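Long-range contacts in BvnE (Penicillium brevicompactum, PDB 6U9I), which probably catalyses the stereoselective semipinacol rearrangement that sets up the ring system of the brevianamide alkaloids in the fungus Penicillium brevicompactum: residues A[36-41]-A[62-67]; A[73-78]-A[103-108]; A[107-112]-A[145-150]. One frame throughout, in Å; residues are numbered along the deposited sequence.

Contact 1 of 3, residues A[36-41]-A[62-67]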
ATOM      1  N   ALA A  36     -16.358   5.671  17.322  1.00 17.44           N
ATOM      2  CA  ALA A  36     -15.968   4.330  16.894  1.00 17.10           C
ATOM      3  C   ALA A  36     -14.712   4.374  16.037  1.00 16.52           C
ATOM      4  O   ALA A  36     -13.873   3.466  16.098  1.00 16.34           O
ATOM      5  CB  ALA A  36     -17.113   3.671  16.125  1.00 18.16           C
ATOM      6  N   MET A  37     -14.569   5.416  15.229  1.00 16.86           N
ATOM      7  CA  MET A  37     -13.471   5.505  14.276  1.00 15.66           C
ATOM      8  C   MET A  37     -12.132   5.852  14.912  1.00 20.74           C
ATOM      9  O   MET A  37     -11.113   5.791  14.216  1.00 21.65           O
ATOM     10  CB  MET A  37     -13.821   6.528  13.197  1.00 16.09           C
ATOM     11  CG  MET A  37     -15.051   6.086  12.397  1.00 18.36           C
ATOM     12  SD  MET A  37     -15.771   7.364  11.368  1.00 22.37           S
ATOM     13  CE  MET A  37     -14.821   7.138   9.871  1.00 25.65           C
ATOM     14  N   VAL A  38     -12.102   6.220  16.190  1.00 17.46           N
ATOM     15  CA  VAL A  38     -10.847   6.389  16.912  1.00 16.18           C
ATOM     16  C   VAL A  38     -10.743   5.422  18.092  1.00 17.56           C
ATOM     17  O   VAL A  38      -9.917   5.608  18.973  1.00 18.10           O
ATOM     18  CB  VAL A  38     -10.655   7.850  17.365  1.00 19.30           C
ATOM     19  CG1 VAL A  38     -10.740   8.799  16.164  1.00 20.45           C
ATOM     20  CG2 VAL A  38     -11.668   8.233  18.451  1.00 18.61           C
ATOM     21  N   SER A  39     -11.556   4.367  18.110  1.00 17.01           N
ATOM     22  CA  SER A  39     -11.562   3.473  19.257  1.00 17.88           C
ATOM     23  C   SER A  39     -10.417   2.468  19.179  1.00 16.91           C
ATOM     24  O   SER A  39      -9.867   2.198  18.107  1.00 17.78           O
ATOM     25  CB  SER A  39     -12.898   2.726  19.356  1.00 19.36           C
ATOM     26  OG  SER A  39     -13.102   1.917  18.214  1.00 20.30           O
ATOM     27  N   HIS A  40     -10.073   1.902  20.345  1.00 18.78           N
ATOM     28  CA  HIS A  40      -9.069   0.835  20.467  1.00 20.05           C
ATOM     29  C   HIS A  40      -7.714   1.261  19.904  1.00 17.43           C
ATOM     30  O   HIS A  40      -7.054   0.515  19.174  1.00 17.18           O
ATOM     31  CB  HIS A  40      -9.546  -0.457  19.799  1.00 20.86           C
ATOM     32  CG  HIS A  40     -10.877  -0.927  20.299  1.00 22.97           C
ATOM     33  ND1 HIS A  40     -11.038  -1.509  21.536  1.00 30.41           N
ATOM     34  CD2 HIS A  40     -12.108  -0.873  19.742  1.00 26.68           C
ATOM     35  CE1 HIS A  40     -12.313  -1.814  21.713  1.00 30.73           C
ATOM     36  NE2 HIS A  40     -12.984  -1.432  20.641  1.00 26.92           N
ATOM     37  N   ARG A  41      -7.304   2.471  20.262  1.00 16.81           N
ATOM     38  CA  ARG A  41      -6.004   3.013  19.900  0.58 16.27           C
ATOM     39  C   ARG A  41      -5.224   3.323  21.170  1.00 20.89           C
ATOM     40  O   ARG A  41      -5.812   3.639  22.211  1.00 20.01           O
ATOM     41  CB  ARG A  41      -6.144   4.288  19.043  0.58 18.07           C
ATOM     42  CG  ARG A  41      -6.584   4.040  17.597  0.58 17.62           C
ATOM     43  CD  ARG A  41      -7.137   5.292  16.908  0.58 17.25           C
ATOM     44  NE  ARG A  41      -6.163   6.380  16.771  0.58 13.01           N
ATOM     45  CZ  ARG A  41      -5.546   6.721  15.637  0.58 17.06           C
ATOM     46  NH1 ARG A  41      -4.688   7.739  15.626  0.58 16.98           N
ATOM     47  NH2 ARG A  41      -5.789   6.058  14.518  0.58 18.59           N
ATOM     48  N   GLY A  62      -6.921  13.041  18.989  1.00 19.02           N
ATOM     49  CA  GLY A  62      -7.825  14.177  19.061  1.00 23.75           C
ATOM     50  C   GLY A  62      -8.049  14.840  17.716  1.00 23.26           C
ATOM     51  O   GLY A  62      -9.173  15.218  17.382  1.00 20.20           O
ATOM     52  N   GLN A  63      -6.981  15.000  16.927  1.00 22.32           N
ATOM     53  CA  GLN A  63      -7.127  15.562  15.584  1.00 20.20           C
ATOM     54  C   GLN A  63      -7.977  14.667  14.693  1.00 18.14           C
ATOM     55  O   GLN A  63      -8.774  15.155  13.884  1.00 19.48           O
ATOM     56  CB  GLN A  63      -5.753  15.757  14.947  1.00 15.54           C
ATOM     57  CG  GLN A  63      -4.957  16.878  15.612  1.00 18.76           C
ATOM     58  CD  GLN A  63      -3.514  16.896  15.174  1.00 22.35           C
ATOM     59  OE1 GLN A  63      -2.907  15.847  14.962  1.00 21.02           O
ATOM     60  NE2 GLN A  63      -2.937  18.096  15.078  1.00 28.83           N
ATOM     61  N   LEU A  64      -7.779  13.357  14.802  1.00 17.27           N
ATOM     62  CA  LEU A  64      -8.519  12.413  13.974  1.00 16.46           C
ATOM     63  C   LEU A  64     -10.001  12.414  14.330  1.00 18.40           C
ATOM     64  O   LEU A  64     -10.860  12.376  13.438  1.00 19.91           O
ATOM     65  CB  LEU A  64      -7.918  11.019  14.138  1.00 17.10           C
ATOM     66  CG  LEU A  64      -8.371   9.910  13.196  1.00 18.75           C
ATOM     67  CD1 LEU A  64      -7.974  10.207  11.757  1.00 18.29           C
ATOM     68  CD2 LEU A  64      -7.801   8.582  13.678  1.00 20.68           C
ATOM     69  N   ARG A  65     -10.320  12.466  15.624  1.00 19.62           N
ATOM     70  CA  ARG A  65     -11.720  12.561  16.028  1.00 20.63           C
ATOM     71  C   ARG A  65     -12.370  13.805  15.427  1.00 23.16           C
ATOM     72  O   ARG A  65     -13.465  13.737  14.858  1.00 20.41           O
ATOM     73  CB  ARG A  65     -11.821  12.564  17.554  1.00 21.32           C
ATOM     74  CG  ARG A  65     -13.249  12.471  18.095  1.00 23.52           C
ATOM     75  CD  ARG A  65     -13.261  12.683  19.612  1.00 23.72           C
ATOM     76  NE  ARG A  65     -12.700  11.549  20.343  1.00 24.75           N
ATOM     77  CZ  ARG A  65     -13.412  10.505  20.768  1.00 29.33           C
ATOM     78  NH1 ARG A  65     -14.720  10.447  20.534  1.00 24.37           N
ATOM     79  NH2 ARG A  65     -12.818   9.520  21.431  1.00 31.03           N
ATOM     80  N   THR A  66     -11.687  14.950  15.510  1.00 20.34           N
ATOM     81  CA  THR A  66     -12.226  16.177  14.925  1.00 20.28           C
ATOM     82  C   THR A  66     -12.423  16.035  13.419  1.00 22.99           C
ATOM     83  O   THR A  66     -13.453  16.453  12.879  1.00 25.73           O
ATOM     84  CB  THR A  66     -11.295  17.353  15.236  1.00 24.31           C
ATOM     85  OG1 THR A  66     -11.247  17.549  16.652  1.00 24.60           O
ATOM     86  CG2 THR A  66     -11.781  18.632  14.551  1.00 25.93           C
ATOM     87  N   PHE A  67     -11.451  15.434  12.724  1.00 24.55           N
ATOM     88  CA  PHE A  67     -11.613  15.206  11.291  1.00 20.30           C
ATOM     89  C   PHE A  67     -12.848  14.364  11.011  1.00 19.69           C
ATOM     90  O   PHE A  67     -13.620  14.664  10.094  1.00 23.53           O
ATOM     91  CB  PHE A  67     -10.373  14.522  10.706  1.00 22.58           C
ATOM     92  CG  PHE A  67     -10.557  14.055   9.282  1.00 25.77           C
ATOM     93  CD1 PHE A  67     -10.566  14.965   8.235  1.00 33.77           C
ATOM     94  CD2 PHE A  67     -10.737  12.709   8.992  1.00 28.29           C
ATOM     95  CE1 PHE A  67     -10.742  14.540   6.924  1.00 28.62           C
ATOM     96  CE2 PHE A  67     -10.919  12.280   7.682  1.00 31.71           C
ATOM     97  CZ  PHE A  67     -10.916  13.201   6.651  1.00 32.03           C
TER
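Val-38 is rotated so that CG1 stands anti to its own carbonyl carbon (chi1 -56°) and CG2 fills the crowded position between that carbon and the backbone N, which presents both methyls to helix 61-74; on the helix, Leu-64 and Arg-65 each send CG anti to the backbone N. The contact seats the short helix 34-37 and the loop after it against helix 61-74, in an alpha+beta fold consistent with the NTF2-like (SnoaL-like) family. No hydrogen bond crosses it, so shape does the work. Val-38 CG1 lies 3.9 Å from Leu-64 CD2, the two side chains sliding past each other in opposite directions, and also reaches the helix backbone, 3.7 Å from Arg-65 N. Its other methyl, CG2, sits over one face of the Arg-65 guanidinium, near the rim, 3.4 Å from NH2. A beta-branched residue suits this spot because one side chain offers a methyl to each neighbour. An alanine here would remove both methyls and would probably loosen the loop against the helix, leaving Leu-64 and the Arg-65 guanidinium without this apolar neighbour. Arg-65 arrives at about a right angle to the valine, its chain bent at chi3, and its charge is answered by a salt bridge to Asp-35. Leu-64 CD2 in turn covers a face of the Arg-41 guanidinium, 3.3 Å from NH2. That buried cation needs polar partners around its edge, and Asn-61 and Thr-47 accept hydrogen bonds from it. The loop itself is tied back by Ser-39: OG donates to Ala-36 O at 2.7 Å, on a lone pair in the carbonyl plane, while Ser-39 N gives the same oxygen a second bond of 3.2 Å.

Contact 2 of 3, residues A[73-78]-A[103-108]; sequences AQMKNF and SYAEAA
An antiparallel beta bridge joins the chain leaving helix 61-74 to the far end of strand 96-107. Lys-76 and Glu-106 form a hydrogen-bonded pair: Lys-76 N donates to Glu-106 O at 2.8 Å, and Glu-106 N returns a bond to Lys-76 O, also 2.8 Å, both in the plane of the accepting carbonyl. The chain then turns a corner at Asn-77, whose backbone is left-handed helical (phi 55°, psi 44°), a conformation asparagine tolerates better than most residues. This turn accompanies a side-chain bond to Glu-106, with Asn-77 ND2 donating to OE1 at a short 2.5 Å. The amide and carboxylate planes stand 79° apart, and the donor meets OE1 from above the carboxylate plane although the oxygen lies in the amide's own plane. Tyr-104 OH secures the other oxygen, giving its proton to the anti lone pair of Glu-106 OE2 at 2.6 Å. With one donor on each oxygen the carboxylate is fixed in rotation, and the two bonds would probably stabilise its charged form. Lys-76 bends at chi2 so that its aliphatic chain runs over the strand backbone, CD being 3.3 Å from Glu-106 O, and NZ stays away from the carboxylate.

Away from the Lys-76 and Glu-106 side chains, Met-75 curls at chi2 and chi3 to bring CE against Ala-105 CB at 3.4 Å, tighter than usual van der Waals contact; the small alanine suits so close an approach. The same CB meets the Phe-78 ring at its edge, and that ring stacks with Phe-32. A water completes the join, donating to Gln-74 O and accepting from Ala-108 N. Such a helix-to-strand connection, paired with the sheet as soon as the helix ends, fits an alpha+beta fold in which helices pack on a curled mixed sheet.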
ATOM      1  N   ALA A  73     -20.341  14.023   8.997  1.00 27.29           N
ATOM      2  CA  ALA A  73     -21.410  14.971   8.707  1.00 30.96           C
ATOM      3  C   ALA A  73     -21.615  15.192   7.212  1.00 38.17           C
ATOM      4  O   ALA A  73     -22.685  15.661   6.812  1.00 39.38           O
ATOM      5  CB  ALA A  73     -21.131  16.314   9.380  1.00 31.03           C
ATOM      6  N   GLN A  74     -20.628  14.859   6.379  1.00 31.75           N
ATOM      7  CA  GLN A  74     -20.695  15.149   4.954  1.00 35.32           C
ATOM      8  C   GLN A  74     -20.895  13.924   4.076  1.00 35.79           C
ATOM      9  O   GLN A  74     -21.070  14.077   2.861  1.00 37.47           O
ATOM     10  CB  GLN A  74     -19.420  15.876   4.507  1.00 36.11           C
ATOM     11  CG  GLN A  74     -19.191  17.178   5.240  1.00 41.32           C
ATOM     12  CD  GLN A  74     -17.857  17.800   4.900  1.00 53.50           C
ATOM     13  OE1 GLN A  74     -17.081  17.242   4.118  1.00 53.04           O
ATOM     14  NE2 GLN A  74     -17.579  18.962   5.486  1.00 53.04           N
ATOM     15  N   MET A  75     -20.859  12.718   4.635  1.00 29.36           N
ATOM     16  CA  MET A  75     -20.975  11.511   3.839  1.00 24.97           C
ATOM     17  C   MET A  75     -21.955  10.545   4.487  1.00 28.92           C
ATOM     18  O   MET A  75     -22.146  10.549   5.706  1.00 28.26           O
ATOM     19  CB  MET A  75     -19.608  10.839   3.648  1.00 30.31           C
ATOM     20  CG  MET A  75     -18.551  11.824   3.172  1.00 37.74           C
ATOM     21  SD  MET A  75     -17.366  11.103   2.044  1.00 46.56           S
ATOM     22  CE  MET A  75     -16.716   9.812   3.093  1.00 31.99           C
ATOM     23  N   LYS A  76     -22.583   9.733   3.645  1.00 25.79           N
ATOM     24  CA  LYS A  76     -23.561   8.744   4.068  1.00 30.76           C
ATOM     25  C   LYS A  76     -23.186   7.391   3.478  1.00 28.35           C
ATOM     26  O   LYS A  76     -22.467   7.304   2.479  1.00 28.60           O
ATOM     27  CB  LYS A  76     -24.992   9.122   3.620  1.00 35.20           C
ATOM     28  CG  LYS A  76     -25.280  10.617   3.614  1.00 47.89           C
ATOM     29  CD  LYS A  76     -25.248  11.188   2.190  1.00 55.37           C
ATOM     30  CE  LYS A  76     -24.986  12.698   2.176  1.00 47.20           C
ATOM     31  NZ  LYS A  76     -25.035  13.247   0.792  1.00 43.47           N
ATOM     32  N   ASN A  77     -23.706   6.333   4.101  1.00 26.29           N
ATOM     33  CA  ASN A  77     -23.570   4.966   3.591  1.00 26.57           C
ATOM     34  C   ASN A  77     -22.107   4.602   3.355  1.00 25.38           C
ATOM     35  O   ASN A  77     -21.743   4.009   2.335  1.00 24.66           O
ATOM     36  CB  ASN A  77     -24.397   4.774   2.324  1.00 32.31           C
ATOM     37  CG  ASN A  77     -25.871   4.938   2.586  1.00 40.38           C
ATOM     38  OD1 ASN A  77     -26.375   4.490   3.617  1.00 39.11           O
ATOM     39  ND2 ASN A  77     -26.566   5.610   1.679  1.00 32.89           N
ATOM     40  N   PHE A  78     -21.268   4.969   4.316  1.00 22.47           N
ATOM     41  CA  PHE A  78     -19.842   4.669   4.251  1.00 21.01           C
ATOM     42  C   PHE A  78     -19.601   3.171   4.359  1.00 24.54           C
ATOM     43  O   PHE A  78     -20.223   2.480   5.174  1.00 23.54           O
ATOM     44  CB  PHE A  78     -19.115   5.390   5.381  1.00 21.56           C
ATOM     45  CG  PHE A  78     -17.634   5.095   5.454  1.00 24.26           C
ATOM     46  CD1 PHE A  78     -16.745   5.720   4.590  1.00 25.46           C
ATOM     47  CD2 PHE A  78     -17.133   4.212   6.406  1.00 24.05           C
ATOM     48  CE1 PHE A  78     -15.372   5.459   4.666  1.00 26.91           C
ATOM     49  CE2 PHE A  78     -15.766   3.950   6.491  1.00 23.65           C
ATOM     50  CZ  PHE A  78     -14.890   4.574   5.617  1.00 21.20           C
ATOM     51  N   SER A 103     -12.861   1.965  -0.271  1.00 17.58           N
ATOM     52  CA  SER A 103     -13.856   2.737   0.459  1.00 19.87           C
ATOM     53  C   SER A 103     -14.993   3.127  -0.476  1.00 29.26           C
ATOM     54  O   SER A 103     -14.806   3.279  -1.687  1.00 24.15           O
ATOM     55  CB  SER A 103     -13.245   3.993   1.098  1.00 25.74           C
ATOM     56  OG  SER A 103     -12.796   4.891   0.101  1.00 29.72           O
ATOM     57  N   TYR A 104     -16.180   3.271   0.100  1.00 20.89           N
ATOM     58  CA  TYR A 104     -17.343   3.757  -0.623  1.00 22.68           C
ATOM     59  C   TYR A 104     -18.119   4.678   0.298  1.00 25.65           C
ATOM     60  O   TYR A 104     -18.288   4.379   1.485  1.00 23.71           O
ATOM     61  CB  TYR A 104     -18.231   2.590  -1.098  1.00 25.13           C
ATOM     62  CG  TYR A 104     -19.595   3.006  -1.617  1.00 27.95           C
ATOM     63  CD1 TYR A 104     -20.648   3.274  -0.743  1.00 30.82           C
ATOM     64  CD2 TYR A 104     -19.834   3.121  -2.981  1.00 33.23           C
ATOM     65  CE1 TYR A 104     -21.895   3.661  -1.214  1.00 30.00           C
ATOM     66  CE2 TYR A 104     -21.082   3.497  -3.458  1.00 34.47           C
ATOM     67  CZ  TYR A 104     -22.107   3.765  -2.568  1.00 36.86           C
ATOM     68  OH  TYR A 104     -23.351   4.143  -3.035  1.00 35.27           O
ATOM     69  N   ALA A 105     -18.598   5.790  -0.249  1.00 25.82           N
ATOM     70  CA  ALA A 105     -19.496   6.656   0.501  1.00 23.29           C
ATOM     71  C   ALA A 105     -20.277   7.512  -0.483  1.00 32.75           C
ATOM     72  O   ALA A 105     -19.972   7.560  -1.677  1.00 26.76           O
ATOM     73  CB  ALA A 105     -18.743   7.525   1.503  1.00 25.81           C
ATOM     74  N   GLU A 106     -21.295   8.187   0.039  1.00 30.13           N
ATOM     75  CA  GLU A 106     -22.165   9.043  -0.755  1.00 28.05           C
ATOM     76  C   GLU A 106     -22.045  10.455  -0.212  1.00 27.56           C
ATOM     77  O   GLU A 106     -22.266  10.689   0.982  1.00 28.90           O
ATOM     78  CB  GLU A 106     -23.613   8.539  -0.712  1.00 30.26           C
ATOM     79  CG  GLU A 106     -23.821   7.256  -1.514  1.00 32.90           C
ATOM     80  CD  GLU A 106     -25.034   6.441  -1.074  1.00 33.80           C
ATOM     81  OE1 GLU A 106     -25.874   6.967  -0.313  1.00 37.74           O
ATOM     82  OE2 GLU A 106     -25.145   5.265  -1.491  1.00 39.45           O
ATOM     83  N   ALA A 107     -21.654  11.381  -1.073  1.00 28.38           N
ATOM     84  CA  ALA A 107     -21.431  12.767  -0.698  1.00 29.44           C
ATOM     85  C   ALA A 107     -22.334  13.666  -1.539  1.00 33.69           C
ATOM     86  O   ALA A 107     -23.060  13.198  -2.418  1.00 36.28           O
ATOM     87  CB  ALA A 107     -19.953  13.127  -0.863  1.00 33.47           C
ATOM     88  N   ALA A 108     -22.299  14.973  -1.255  1.00 36.43           N
ATOM     89  CA  ALA A 108     -23.114  15.904  -2.031  1.00 36.25           C
ATOM     90  C   ALA A 108     -22.701  15.894  -3.498  1.00 39.67           C
ATOM     91  O   ALA A 108     -23.555  15.916  -4.391  1.00 47.00           O
ATOM     92  CB  ALA A 108     -23.011  17.314  -1.448  1.00 36.57           C
TER
HETATM   93  O   HOH W   1     -20.997  15.994   1.053  1.00 42.60           O

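Contact 3 of 3, residues A[107-112]-A[145-150]; sequences AACGLY and AERQAA
Residues Ala-107 to Gly-110 make a type I beta turn closed by two backbone bonds, Ala-107 N to Gly-110 O at 2.8 Å and Gly-110 N to Ala-107 O at 3.1 Å, so that strand 96-107 folds straight back into strand 110-122. Gly-110 suits the corner because at phi 117° and psi -151° a CB would be jammed against the preceding carbonyl oxygen. From helix 138-150, Arg-147, bent at chi3, lays its guanidinium along the turn. NH1 and NH2 of Arg-147 approach end-on and both grip Leu-111 O, at 3.1 Å and 2.9 Å, the NH2 bond lying on a lone pair. Arg-147 NH2 also donates to Cys-109 O at 3.2 Å, reaching it from above the carbonyl plane, while a water links that same oxygen to Arg-147 NE. An arginine fits here because one flat cation can serve two carbonyls at once. Cys-109 puts SG in the crowded position between backbone N and carbonyl carbon (chi1 72°), which carries the sulfur over one face of the guanidinium, 3.7 Å from Arg-147 NH2. There it also touches the Gln-148 side chain, Cys-109 SG lying 3.9 Å from Gln-148 CG. The arrangement is that of a two-residue beta-hairpin whose Cys-109 and Leu-111 carbonyls are bound by an arginine from the C-terminal helix.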
ATOM      1  N   ALA A 107     -21.654  11.381  -1.073  1.00 28.38           N
ATOM      2  CA  ALA A 107     -21.431  12.767  -0.698  1.00 29.44           C
ATOM      3  C   ALA A 107     -22.334  13.666  -1.539  1.00 33.69           C
ATOM      4  O   ALA A 107     -23.060  13.198  -2.418  1.00 36.28           O
ATOM      5  CB  ALA A 107     -19.953  13.127  -0.863  1.00 33.47           C
ATOM      6  N   ALA A 108     -22.299  14.973  -1.255  1.00 36.43           N
ATOM      7  CA  ALA A 108     -23.114  15.904  -2.031  1.00 36.25           C
ATOM      8  C   ALA A 108     -22.701  15.894  -3.498  1.00 39.67           C
ATOM      9  O   ALA A 108     -23.555  15.916  -4.391  1.00 47.00           O
ATOM     10  CB  ALA A 108     -23.011  17.314  -1.448  1.00 36.57           C
ATOM     11  N   CYS A 109     -21.397  15.830  -3.770  1.00 40.09           N
ATOM     12  CA  CYS A 109     -20.904  15.819  -5.143  1.00 40.12           C
ATOM     13  C   CYS A 109     -21.049  14.464  -5.823  1.00 36.08           C
ATOM     14  O   CYS A 109     -20.616  14.320  -6.971  1.00 45.07           O
ATOM     15  CB  CYS A 109     -19.432  16.252  -5.189  1.00 45.95           C
ATOM     16  SG  CYS A 109     -18.254  15.027  -4.541  1.00 47.51           S
ATOM     17  N   GLY A 110     -21.645  13.472  -5.161  1.00 36.59           N
ATOM     18  CA  GLY A 110     -21.809  12.153  -5.735  1.00 32.17           C
ATOM     19  C   GLY A 110     -21.046  11.101  -4.945  1.00 30.55           C
ATOM     20  O   GLY A 110     -20.833  11.242  -3.735  1.00 35.51           O
ATOM     21  N   LEU A 111     -20.627  10.053  -5.648  1.00 33.22           N
ATOM     22  CA  LEU A 111     -19.975   8.919  -5.006  1.00 30.47           C
ATOM     23  C   LEU A 111     -18.532   9.231  -4.635  1.00 32.28           C
ATOM     24  O   LEU A 111     -17.821   9.941  -5.353  1.00 28.50           O
ATOM     25  CB  LEU A 111     -20.008   7.700  -5.921  1.00 33.29           C
ATOM     26  CG  LEU A 111     -21.401   7.160  -6.227  1.00 36.75           C
ATOM     27  CD1 LEU A 111     -21.303   5.857  -6.983  1.00 30.10           C
ATOM     28  CD2 LEU A 111     -22.179   6.980  -4.933  1.00 33.25           C
ATOM     29  N   TYR A 112     -18.106   8.688  -3.499  1.00 28.10           N
ATOM     30  CA  TYR A 112     -16.706   8.675  -3.089  1.00 22.87           C
ATOM     31  C   TYR A 112     -16.247   7.224  -3.117  1.00 27.78           C
ATOM     32  O   TYR A 112     -16.791   6.392  -2.385  1.00 23.86           O
ATOM     33  CB  TYR A 112     -16.542   9.271  -1.694  1.00 23.78           C
ATOM     34  CG  TYR A 112     -15.145   9.135  -1.132  1.00 30.01           C
ATOM     35  CD1 TYR A 112     -14.139  10.019  -1.502  1.00 30.01           C
ATOM     36  CD2 TYR A 112     -14.832   8.127  -0.226  1.00 34.96           C
ATOM     37  CE1 TYR A 112     -12.857   9.910  -0.987  1.00 34.47           C
ATOM     38  CE2 TYR A 112     -13.553   8.005   0.293  1.00 31.17           C
ATOM     39  CZ  TYR A 112     -12.569   8.895  -0.095  1.00 31.08           C
ATOM     40  OH  TYR A 112     -11.295   8.780   0.418  1.00 39.52           O
ATOM     41  N   ALA A 145     -11.262  16.283  -4.201  1.00 31.88           N
ATOM     42  CA  ALA A 145     -11.219  17.640  -3.672  1.00 38.67           C
ATOM     43  C   ALA A 145     -11.742  18.640  -4.696  1.00 45.92           C
ATOM     44  O   ALA A 145     -12.509  19.547  -4.351  1.00 46.46           O
ATOM     45  CB  ALA A 145      -9.793  17.995  -3.246  1.00 41.39           C
ATOM     46  N   GLU A 146     -11.347  18.477  -5.963  1.00 41.17           N
ATOM     47  CA  GLU A 146     -11.877  19.315  -7.037  1.00 42.86           C
ATOM     48  C   GLU A 146     -13.393  19.188  -7.140  1.00 48.65           C
ATOM     49  O   GLU A 146     -14.108  20.197  -7.189  1.00 53.50           O
ATOM     50  CB  GLU A 146     -11.221  18.937  -8.368  1.00 41.85           C
ATOM     51  CG  GLU A 146      -9.708  19.097  -8.406  1.00 45.48           C
ATOM     52  CD  GLU A 146      -9.073  18.391  -9.601  1.00 52.52           C
ATOM     53  OE1 GLU A 146      -7.833  18.466  -9.746  1.00 57.36           O
ATOM     54  OE2 GLU A 146      -9.810  17.760 -10.391  1.00 56.49           O
ATOM     55  N   ARG A 147     -13.901  17.950  -7.187  1.00 42.84           N
ATOM     56  CA  ARG A 147     -15.343  17.737  -7.314  1.00 45.38           C
ATOM     57  C   ARG A 147     -16.116  18.366  -6.164  1.00 53.81           C
ATOM     58  O   ARG A 147     -17.246  18.830  -6.357  1.00 50.45           O
ATOM     59  CB  ARG A 147     -15.668  16.244  -7.380  1.00 40.35           C
ATOM     60  CG  ARG A 147     -15.239  15.547  -8.641  1.00 39.35           C
ATOM     61  CD  ARG A 147     -15.337  14.043  -8.452  1.00 39.25           C
ATOM     62  NE  ARG A 147     -16.673  13.658  -8.006  1.00 38.23           N
ATOM     63  CZ  ARG A 147     -16.956  12.519  -7.384  1.00 40.82           C
ATOM     64  NH1 ARG A 147     -15.989  11.649  -7.116  1.00 35.50           N
ATOM     65  NH2 ARG A 147     -18.202  12.255  -7.020  1.00 36.76           N
ATOM     66  N   GLN A 148     -15.530  18.376  -4.978  1.00 53.54           N
ATOM     67  CA  GLN A 148     -16.165  18.935  -3.813  1.00 53.49           C
ATOM     68  C   GLN A 148     -16.161  20.445  -3.893  1.00 56.02           C
ATOM     69  O   GLN A 148     -17.174  21.061  -3.598  1.00 60.50           O
ATOM     70  CB  GLN A 148     -15.550  18.418  -2.507  1.00 50.68           C
ATOM     71  CG  GLN A 148     -16.098  17.093  -2.001  1.00 50.32           C
ATOM     72  CD  GLN A 148     -16.085  16.996  -0.489  1.00 64.89           C
ATOM     73  OE1 GLN A 148     -15.089  17.349   0.145  1.00 52.36           O
ATOM     74  NE2 GLN A 148     -17.207  16.534   0.105  1.00 65.77           N
ATOM     75  N   ALA A 149     -15.051  21.037  -4.280  1.00 51.20           N
ATOM     76  CA  ALA A 149     -14.958  22.483  -4.443  1.00 55.15           C
ATOM     77  C   ALA A 149     -15.990  22.990  -5.442  1.00 63.07           C
ATOM     78  O   ALA A 149     -16.647  24.010  -5.203  1.00 71.31           O
ATOM     79  CB  ALA A 149     -13.553  22.862  -4.890  1.00 47.44           C
ATOM     80  N   ALA A 150     -16.154  22.281  -6.563  1.00 55.40           N
ATOM     81  CA  ALA A 150     -17.117  22.700  -7.575  1.00 63.39           C
ATOM     82  C   ALA A 150     -18.541  22.711  -7.030  1.00 67.15           C
ATOM     83  O   ALA A 150     -19.360  23.534  -7.453  1.00 69.34           O
ATOM     84  CB  ALA A 150     -17.020  21.787  -8.800  1.00 51.14           C
TER
HETATM   85  O   HOH W   2     -19.102  15.063  -9.096  1.00 42.78           O

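In the fold
Contact 1 closes before contact 2 opens, and contact 3 begins on the segment where contact 2 ends. Contacts 1 and 2 use the two ends of helix 61-74, with centres 18 Å apart and nearest atoms about 5 Å apart. Contacts 2 and 3 are neighbours: their centres lie 10 Å apart, they share Ala-107 and Ala-108, and adjacent strands 96-107 and 110-122 bind them through Ala-105 O and Tyr-112 N, 2.8 Å apart. Contact 3 is the most peripheral, its centre 21 Å from that of the chain. Contact 1 packs helix 34-37 and its loop on helix 61-74, contact 2 ties that helix's end to the mixed sheet, and contact 3 ties helix 138-150 to the hairpin.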